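Local coordinates for N2152 (Neocallimastix frontalis, PDB 5U22), which probably hydrolyses a range of rare arabinosyl substrates, as a family 39 glycoside hydrolase of a rumen anaerobic fungus, at residues Leu25-Cys39 with Tyr309-Pro322. Sequence-based numbering, arbitrary orientation. Where two conformers were deposited one is given.
Sequences LTVDCNAKIRRATHC and YGDMTGDMVSVSPP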
ATOM      1  N   LEU A  25     -12.061 -19.490   0.696  1.00 16.23           N
ATOM      2  CA  LEU A  25     -10.701 -19.059   0.401  1.00 16.56           C
ATOM      3  C   LEU A  25      -9.767 -20.235   0.635  1.00 18.39           C
ATOM      4  O   LEU A  25      -9.864 -20.914   1.665  1.00 16.59           O
ATOM      5  CB  LEU A  25     -10.283 -17.883   1.287  1.00 19.67           C
ATOM      6  CG  LEU A  25     -11.162 -16.638   1.192  1.00 15.81           C
ATOM      7  CD1 LEU A  25     -11.807 -16.365   2.532  1.00 21.31           C
ATOM      8  CD2 LEU A  25     -10.331 -15.442   0.747  1.00 16.91           C
ATOM      9  N   THR A  26      -8.868 -20.481  -0.312  1.00 19.45           N
ATOM     10  CA  THR A  26      -7.967 -21.623  -0.227  1.00 16.94           C
ATOM     11  C   THR A  26      -6.528 -21.131  -0.196  1.00 15.33           C
ATOM     12  O   THR A  26      -6.093 -20.396  -1.090  1.00 17.47           O
ATOM     13  CB  THR A  26      -8.204 -22.590  -1.383  1.00 14.68           C
ATOM     14  OG1 THR A  26      -9.556 -23.047  -1.311  1.00 18.40           O
ATOM     15  CG2 THR A  26      -7.256 -23.795  -1.275  1.00 19.06           C
ATOM     16  N   VAL A  27      -5.810 -21.526   0.849  1.00 17.21           N
ATOM     17  CA  VAL A  27      -4.414 -21.176   1.067  1.00 15.60           C
ATOM     18  C   VAL A  27      -3.591 -22.401   0.697  1.00 16.84           C
ATOM     19  O   VAL A  27      -3.826 -23.488   1.233  1.00 16.05           O
ATOM     20  CB  VAL A  27      -4.173 -20.778   2.532  1.00 12.74           C
ATOM     21  CG1 VAL A  27      -2.689 -20.572   2.814  1.00 15.77           C
ATOM     22  CG2 VAL A  27      -4.983 -19.537   2.893  1.00 17.64           C
ATOM     23  N   ASP A  28      -2.646 -22.244  -0.228  1.00 16.46           N
ATOM     24  CA  ASP A  28      -1.730 -23.324  -0.585  1.00 20.38           C
ATOM     25  C   ASP A  28      -0.375 -23.008   0.036  1.00 16.49           C
ATOM     26  O   ASP A  28       0.394 -22.213  -0.509  1.00 15.53           O
ATOM     27  CB  ASP A  28      -1.613 -23.494  -2.102  1.00 21.33           C
ATOM     28  CG  ASP A  28      -0.757 -24.697  -2.485  1.00 21.10           C
ATOM     29  OD1 ASP A  28       0.002 -25.209  -1.625  1.00 18.78           O
ATOM     30  OD2 ASP A  28      -0.841 -25.134  -3.646  1.00 22.12           O
ATOM     31  N   CYS A  29      -0.056 -23.680   1.143  1.00 15.73           N
ATOM     32  CA  CYS A  29       1.174 -23.355   1.853  1.00 15.66           C
ATOM     33  C   CYS A  29       2.433 -23.712   1.073  1.00 19.79           C
ATOM     34  O   CYS A  29       3.513 -23.247   1.453  1.00 20.43           O
ATOM     35  CB  CYS A  29       1.186 -24.052   3.214  1.00 18.39           C
ATOM     36  SG  CYS A  29      -0.238 -23.600   4.241  1.00 21.30           S
ATOM     37  N   ASN A  30       2.331 -24.499   0.001  1.00 14.52           N
ATOM     38  CA  ASN A  30       3.489 -24.801  -0.833  1.00 16.28           C
ATOM     39  C   ASN A  30       3.717 -23.789  -1.943  1.00 18.93           C
ATOM     40  O   ASN A  30       4.782 -23.801  -2.562  1.00 24.22           O
ATOM     41  CB  ASN A  30       3.352 -26.186  -1.470  1.00 18.79           C
ATOM     42  CG  ASN A  30       3.904 -27.278  -0.590  1.00 36.20           C
ATOM     43  OD1 ASN A  30       4.542 -27.004   0.427  1.00 33.55           O
ATOM     44  ND2 ASN A  30       3.666 -28.528  -0.974  1.00 30.89           N
ATOM     45  N   ALA A  31       2.742 -22.933  -2.221  1.00 17.60           N
ATOM     46  CA  ALA A  31       2.804 -22.021  -3.361  1.00 15.60           C
ATOM     47  C   ALA A  31       3.372 -20.684  -2.894  1.00 21.00           C
ATOM     48  O   ALA A  31       2.655 -19.721  -2.624  1.00 19.58           O
ATOM     49  CB  ALA A  31       1.421 -21.887  -3.991  1.00 18.09           C
ATOM     50  N   LYS A  32       4.702 -20.633  -2.820  0.50 17.19           N
ATOM     51  CA  LYS A  32       5.396 -19.439  -2.350  0.50 19.99           C
ATOM     52  C   LYS A  32       5.324 -18.327  -3.389  0.50 20.79           C
ATOM     53  O   LYS A  32       5.602 -18.550  -4.572  0.50 22.86           O
ATOM     54  CB  LYS A  32       6.858 -19.767  -2.042  0.50 21.95           C
ATOM     55  CG  LYS A  32       7.164 -20.084  -0.586  0.50 22.54           C
ATOM     56  CD  LYS A  32       6.376 -21.268  -0.049  0.50 23.76           C
ATOM     57  CE  LYS A  32       6.955 -21.734   1.278  0.50 23.40           C
ATOM     58  NZ  LYS A  32       6.076 -22.692   1.997  0.50 18.57           N
ATOM     59  N   ILE A  33       4.963 -17.123  -2.949  1.00 17.08           N
ATOM     60  CA  ILE A  33       4.936 -15.979  -3.857  1.00 17.87           C
ATOM     61  C   ILE A  33       6.293 -15.300  -3.804  1.00 20.62           C
ATOM     62  O   ILE A  33       6.970 -15.142  -4.829  1.00 21.15           O
ATOM     63  CB  ILE A  33       3.819 -14.988  -3.503  1.00 16.51           C
ATOM     64  CG1 ILE A  33       2.467 -15.690  -3.497  1.00 15.91           C
ATOM     65  CG2 ILE A  33       3.807 -13.846  -4.506  1.00 17.28           C
ATOM     66  CD1 ILE A  33       1.373 -14.857  -2.872  1.00 16.35           C
ATOM     67  N   ARG A  34       6.676 -14.877  -2.602  1.00 15.55           N
ATOM     68  CA  ARG A  34       7.956 -14.246  -2.316  1.00 14.88           C
ATOM     69  C   ARG A  34       8.021 -14.023  -0.817  1.00 16.36           C
ATOM     70  O   ARG A  34       7.050 -14.301  -0.103  1.00 18.84           O
ATOM     71  CB  ARG A  34       8.108 -12.914  -3.052  1.00 24.80           C
ATOM     72  CG  ARG A  34       7.020 -11.952  -2.689  1.00 17.21           C
ATOM     73  CD  ARG A  34       7.195 -10.551  -3.274  1.00 15.97           C
ATOM     74  NE  ARG A  34       6.015  -9.769  -2.911  1.00 17.39           N
ATOM     75  CZ  ARG A  34       5.869  -8.458  -3.093  1.00 25.03           C
ATOM     76  NH1 ARG A  34       6.844  -7.735  -3.654  1.00 24.67           N
ATOM     77  NH2 ARG A  34       4.733  -7.876  -2.709  1.00 18.86           N
ATOM     78  N   ARG A  35       9.149 -13.506  -0.339  1.00 14.66           N
ATOM     79  CA  ARG A  35       9.289 -13.184   1.071  1.00 19.84           C
ATOM     80  C   ARG A  35       8.252 -12.151   1.493  1.00 17.65           C
ATOM     81  O   ARG A  35       7.765 -11.352   0.687  1.00 18.79           O
ATOM     82  CB  ARG A  35      10.684 -12.640   1.363  1.00 27.84           C
ATOM     83  CG  ARG A  35      11.834 -13.592   1.114  1.00 30.51           C
ATOM     84  CD  ARG A  35      13.104 -12.965   1.676  1.00 35.72           C
ATOM     85  NE  ARG A  35      12.804 -12.309   2.949  1.00 40.73           N
ATOM     86  CZ  ARG A  35      13.513 -11.321   3.484  1.00 39.91           C
ATOM     87  NH1 ARG A  35      14.590 -10.847   2.861  1.00 32.91           N
ATOM     88  NH2 ARG A  35      13.141 -10.806   4.649  1.00 44.00           N
ATOM     89  N   ALA A  36       7.903 -12.184   2.770  1.00 16.73           N
ATOM     90  CA  ALA A  36       7.051 -11.149   3.344  1.00 17.80           C
ATOM     91  C   ALA A  36       7.754  -9.800   3.308  1.00 18.41           C
ATOM     92  O   ALA A  36       8.853  -9.646   3.848  1.00 23.02           O
ATOM     93  CB  ALA A  36       6.681 -11.520   4.779  1.00 19.03           C
ATOM     94  N   THR A  37       7.120  -8.823   2.651  1.00 16.01           N
ATOM     95  CA  THR A  37       7.629  -7.461   2.588  1.00 15.17           C
ATOM     96  C   THR A  37       6.656  -6.426   3.132  1.00 15.24           C
ATOM     97  O   THR A  37       7.030  -5.252   3.244  1.00 16.31           O
ATOM     98  CB  THR A  37       7.988  -7.086   1.145  1.00 15.92           C
ATOM     99  OG1 THR A  37       6.783  -6.985   0.373  1.00 18.42           O
ATOM    100  CG2 THR A  37       8.893  -8.146   0.523  1.00 18.53           C
ATOM    101  N   HIS A  38       5.432  -6.823   3.481  1.00 14.92           N
ATOM    102  CA  HIS A  38       4.399  -5.902   3.961  1.00 16.22           C
ATOM    103  C   HIS A  38       4.223  -4.749   2.983  1.00 16.22           C
ATOM    104  O   HIS A  38       4.173  -3.575   3.359  1.00 16.69           O
ATOM    105  CB  HIS A  38       4.728  -5.410   5.371  1.00 16.01           C
ATOM    106  CG  HIS A  38       5.364  -6.467   6.211  1.00 13.52           C
ATOM    107  ND1 HIS A  38       6.709  -6.468   6.512  1.00 17.69           N
ATOM    108  CD2 HIS A  38       4.858  -7.606   6.736  1.00 18.01           C
ATOM    109  CE1 HIS A  38       6.995  -7.545   7.226  1.00 24.76           C
ATOM    110  NE2 HIS A  38       5.889  -8.254   7.374  1.00 16.86           N
ATOM    111  N   CYS A  39       4.120  -5.107   1.703  1.00 17.25           N
ATOM    112  CA  CYS A  39       4.212  -4.105   0.647  1.00 16.51           C
ATOM    113  C   CYS A  39       3.137  -3.036   0.775  1.00 19.47           C
ATOM    114  O   CYS A  39       3.391  -1.875   0.446  1.00 16.45           O
ATOM    115  CB  CYS A  39       4.145  -4.772  -0.731  1.00 11.79           C
ATOM    116  SG  CYS A  39       2.567  -5.566  -1.173  1.00 17.97           S
ATOM    117  N   TYR A 309      -0.853  -7.776   9.787  1.00 13.88           N
ATOM    118  CA  TYR A 309      -0.146  -7.815   8.513  1.00 13.38           C
ATOM    119  C   TYR A 309       1.343  -7.582   8.706  1.00 17.49           C
ATOM    120  O   TYR A 309       2.178  -8.350   8.208  1.00 15.99           O
ATOM    121  CB  TYR A 309      -0.754  -6.754   7.595  1.00 15.01           C
ATOM    122  CG  TYR A 309      -0.162  -6.632   6.213  1.00 11.48           C
ATOM    123  CD1 TYR A 309       0.203  -7.759   5.471  1.00 14.65           C
ATOM    124  CD2 TYR A 309      -0.023  -5.380   5.625  1.00 15.30           C
ATOM    125  CE1 TYR A 309       0.723  -7.642   4.179  1.00 13.12           C
ATOM    126  CE2 TYR A 309       0.476  -5.244   4.331  1.00 16.31           C
ATOM    127  CZ  TYR A 309       0.847  -6.369   3.614  1.00 16.01           C
ATOM    128  OH  TYR A 309       1.334  -6.206   2.337  1.00 18.13           O
ATOM    129  N   GLY A 310       1.696  -6.520   9.428  1.00 16.25           N
ATOM    130  CA  GLY A 310       3.098  -6.195   9.620  1.00 18.09           C
ATOM    131  C   GLY A 310       3.860  -7.262  10.379  1.00 17.90           C
ATOM    132  O   GLY A 310       5.081  -7.384  10.219  1.00 17.05           O
ATOM    133  N   ASP A 311       3.162  -8.027  11.233  1.00 13.40           N
ATOM    134  CA  ASP A 311       3.787  -9.112  11.992  1.00 14.60           C
ATOM    135  C   ASP A 311       4.160 -10.298  11.123  1.00 18.08           C
ATOM    136  O   ASP A 311       4.887 -11.181  11.595  1.00 15.97           O
ATOM    137  CB  ASP A 311       2.859  -9.632  13.101  1.00 14.87           C
ATOM    138  CG  ASP A 311       2.696  -8.657  14.249  1.00 23.52           C
ATOM    139  OD1 ASP A 311       3.466  -7.677  14.323  1.00 20.08           O
ATOM    140  OD2 ASP A 311       1.800  -8.899  15.096  1.00 23.75           O
ATOM    141  N   MET A 312       3.648 -10.370   9.894  1.00 15.53           N
ATOM    142  CA  MET A 312       3.887 -11.546   9.073  1.00 15.01           C
ATOM    143  C   MET A 312       5.367 -11.667   8.746  1.00 15.68           C
ATOM    144  O   MET A 312       6.027 -10.677   8.413  1.00 18.03           O
ATOM    145  CB  MET A 312       3.060 -11.479   7.790  1.00 15.77           C
ATOM    146  CG  MET A 312       1.560 -11.647   8.030  1.00 13.19           C
ATOM    147  SD  MET A 312       0.625 -11.546   6.483  1.00 18.08           S
ATOM    148  CE  MET A 312      -0.484 -12.936   6.670  1.00 14.40           C
ATOM    149  N   THR A 313       5.888 -12.889   8.872  1.00 15.84           N
ATOM    150  CA  THR A 313       7.277 -13.224   8.582  1.00 13.29           C
ATOM    151  C   THR A 313       7.304 -14.475   7.710  1.00 14.68           C
ATOM    152  O   THR A 313       6.285 -15.148   7.528  1.00 19.06           O
ATOM    153  CB  THR A 313       8.088 -13.437   9.875  1.00 16.98           C
ATOM    154  OG1 THR A 313       7.440 -14.409  10.705  1.00 16.75           O
ATOM    155  CG2 THR A 313       8.220 -12.137  10.665  1.00 18.33           C
ATOM    156  N   GLY A 314       8.477 -14.787   7.155  1.00 17.25           N
ATOM    157  CA  GLY A 314       8.604 -15.946   6.280  1.00 14.17           C
ATOM    158  C   GLY A 314       8.226 -15.646   4.841  1.00 16.26           C
ATOM    159  O   GLY A 314       8.624 -14.611   4.298  1.00 17.69           O
ATOM    160  N   ASP A 315       7.464 -16.535   4.214  1.00 14.77           N
ATOM    161  CA  ASP A 315       7.073 -16.393   2.818  1.00 17.23           C
ATOM    162  C   ASP A 315       5.588 -16.103   2.711  1.00 16.88           C
ATOM    163  O   ASP A 315       4.785 -16.695   3.433  1.00 17.16           O
ATOM    164  CB  ASP A 315       7.354 -17.667   2.021  1.00 15.26           C
ATOM    165  CG  ASP A 315       8.811 -17.946   1.871  1.00 20.77           C
ATOM    166  OD1 ASP A 315       9.589 -16.977   1.752  1.00 21.71           O
ATOM    167  OD2 ASP A 315       9.172 -19.137   1.854  1.00 29.74           O
ATOM    168  N   MET A 316       5.221 -15.228   1.779  1.00 13.47           N
ATOM    169  CA  MET A 316       3.823 -15.105   1.395  1.00 13.15           C
ATOM    170  C   MET A 316       3.469 -16.256   0.462  1.00 15.39           C
ATOM    171  O   MET A 316       4.274 -16.646  -0.388  1.00 16.34           O
ATOM    172  CB  MET A 316       3.565 -13.758   0.705  1.00 15.16           C
ATOM    173  CG  MET A 316       4.085 -12.558   1.474  1.00 15.99           C
ATOM    174  SD  MET A 316       3.381 -12.447   3.140  1.00 15.71           S
ATOM    175  CE  MET A 316       1.631 -12.260   2.728  1.00 13.98           C
ATOM    176  N   VAL A 317       2.273 -16.821   0.641  1.00 15.23           N
ATOM    177  CA  VAL A 317       1.837 -17.963  -0.150  1.00 12.70           C
ATOM    178  C   VAL A 317       0.492 -17.655  -0.791  1.00 15.25           C
ATOM    179  O   VAL A 317      -0.231 -16.743  -0.381  1.00 13.80           O
ATOM    180  CB  VAL A 317       1.744 -19.253   0.687  1.00 13.07           C
ATOM    181  CG1 VAL A 317       3.114 -19.639   1.202  1.00 15.93           C
ATOM    182  CG2 VAL A 317       0.788 -19.069   1.864  1.00 15.11           C
ATOM    183  N   SER A 318       0.148 -18.465  -1.791  1.00 17.57           N
ATOM    184  CA  SER A 318      -1.000 -18.167  -2.635  1.00 16.43           C
ATOM    185  C   SER A 318      -2.315 -18.355  -1.893  1.00 15.33           C
ATOM    186  O   SER A 318      -2.509 -19.319  -1.145  1.00 18.60           O
ATOM    187  CB  SER A 318      -0.977 -19.040  -3.885  1.00 17.75           C
ATOM    188  OG  SER A 318       0.084 -18.633  -4.745  1.00 21.31           O
ATOM    189  N   VAL A 319      -3.215 -17.408  -2.104  1.00 16.39           N
ATOM    190  CA  VAL A 319      -4.575 -17.452  -1.589  1.00 15.45           C
ATOM    191  C   VAL A 319      -5.499 -17.439  -2.792  1.00 18.12           C
ATOM    192  O   VAL A 319      -5.375 -16.561  -3.655  1.00 15.08           O
ATOM    193  CB  VAL A 319      -4.883 -16.250  -0.674  1.00 16.04           C
ATOM    194  CG1 VAL A 319      -6.367 -16.245  -0.292  1.00 14.68           C
ATOM    195  CG2 VAL A 319      -3.996 -16.276   0.578  1.00 15.57           C
ATOM    196  N   SER A 320      -6.422 -18.394  -2.848  1.00 15.69           N
ATOM    197  CA  SER A 320      -7.398 -18.395  -3.927  1.00 14.48           C
ATOM    198  C   SER A 320      -8.737 -17.937  -3.372  1.00 13.92           C
ATOM    199  O   SER A 320      -9.343 -18.659  -2.559  1.00 17.48           O
ATOM    200  CB  SER A 320      -7.520 -19.777  -4.561  1.00 17.48           C
ATOM    201  OG  SER A 320      -8.580 -19.798  -5.505  1.00 23.09           O
ATOM    202  N   PRO A 321      -9.230 -16.769  -3.763  1.00 14.14           N
ATOM    203  CA  PRO A 321     -10.437 -16.216  -3.150  1.00 13.36           C
ATOM    204  C   PRO A 321     -11.647 -16.452  -4.036  1.00 16.33           C
ATOM    205  O   PRO A 321     -11.521 -17.028  -5.126  1.00 14.90           O
ATOM    206  CB  PRO A 321     -10.101 -14.725  -3.056  1.00 15.25           C
ATOM    207  CG  PRO A 321      -9.332 -14.490  -4.334  1.00 13.27           C
ATOM    208  CD  PRO A 321      -8.569 -15.777  -4.634  1.00 13.87           C
ATOM    209  N   PRO A 322     -12.842 -16.034  -3.608  1.00 15.46           N
ATOM    210  CA  PRO A 322     -14.023 -16.240  -4.476  1.00 13.55           C
ATOM    211  C   PRO A 322     -13.882 -15.632  -5.863  1.00 17.24           C
ATOM    212  O   PRO A 322     -14.190 -16.306  -6.859  1.00 17.92           O
ATOM    213  CB  PRO A 322     -15.150 -15.599  -3.659  1.00 15.39           C
ATOM    214  CG  PRO A 322     -14.738 -15.845  -2.239  1.00 15.54           C
ATOM    215  CD  PRO A 322     -13.238 -15.620  -2.246  1.00 13.56           C
TER
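His38 and the end of helix 301-310 form the tight part of this contact. His38 NE2 donates to Met312 O at 2.6 Å, nearly straight (164°), in the ring plane and on a lone pair of the carbonyl. Gly310 O lies over one ring face, while the ring edge turns toward the face of Tyr309 in a T-shaped pair, planes at 81°. His38 CG lies beside its own backbone N, which swings the imidazole toward the helix end. A leucine here, with no N-H to give, would probably leave Met312 O without its mate and Tyr309 without its edge-on partner. Histidine suits the place, being both flat and a donor; Tyr309 adds a hydroxyl bonded to Glu269 and Ala40 N.

Farther along, strand 315-320 pairs antiparallel with both 25-28 and 31-35, which a type I turn, Asp28 to Ala31, joins at a corner. Ile33 N reaches Met316 O at 2.7 Å, almost straight (175°), and Gly314 takes backbone angles that call for glycine. Beta-branched Val27 and Val317 pack against Ala333, Val27 CG1 lying 3.9 Å from Val317 CG2. Met316, bent at chi2 and chi3, brings its SD to 3.8 Å from Ala36 CB.

The outer side is looser: exposed Lys32, in one of two conformers, crosses Asp315.

The strands belong to the beta-sandwich, and the chain beyond them, at His38 and helix 301-310, leads to the TIM barrel, the two-domain build expected of family 39 glycoside hydrolases.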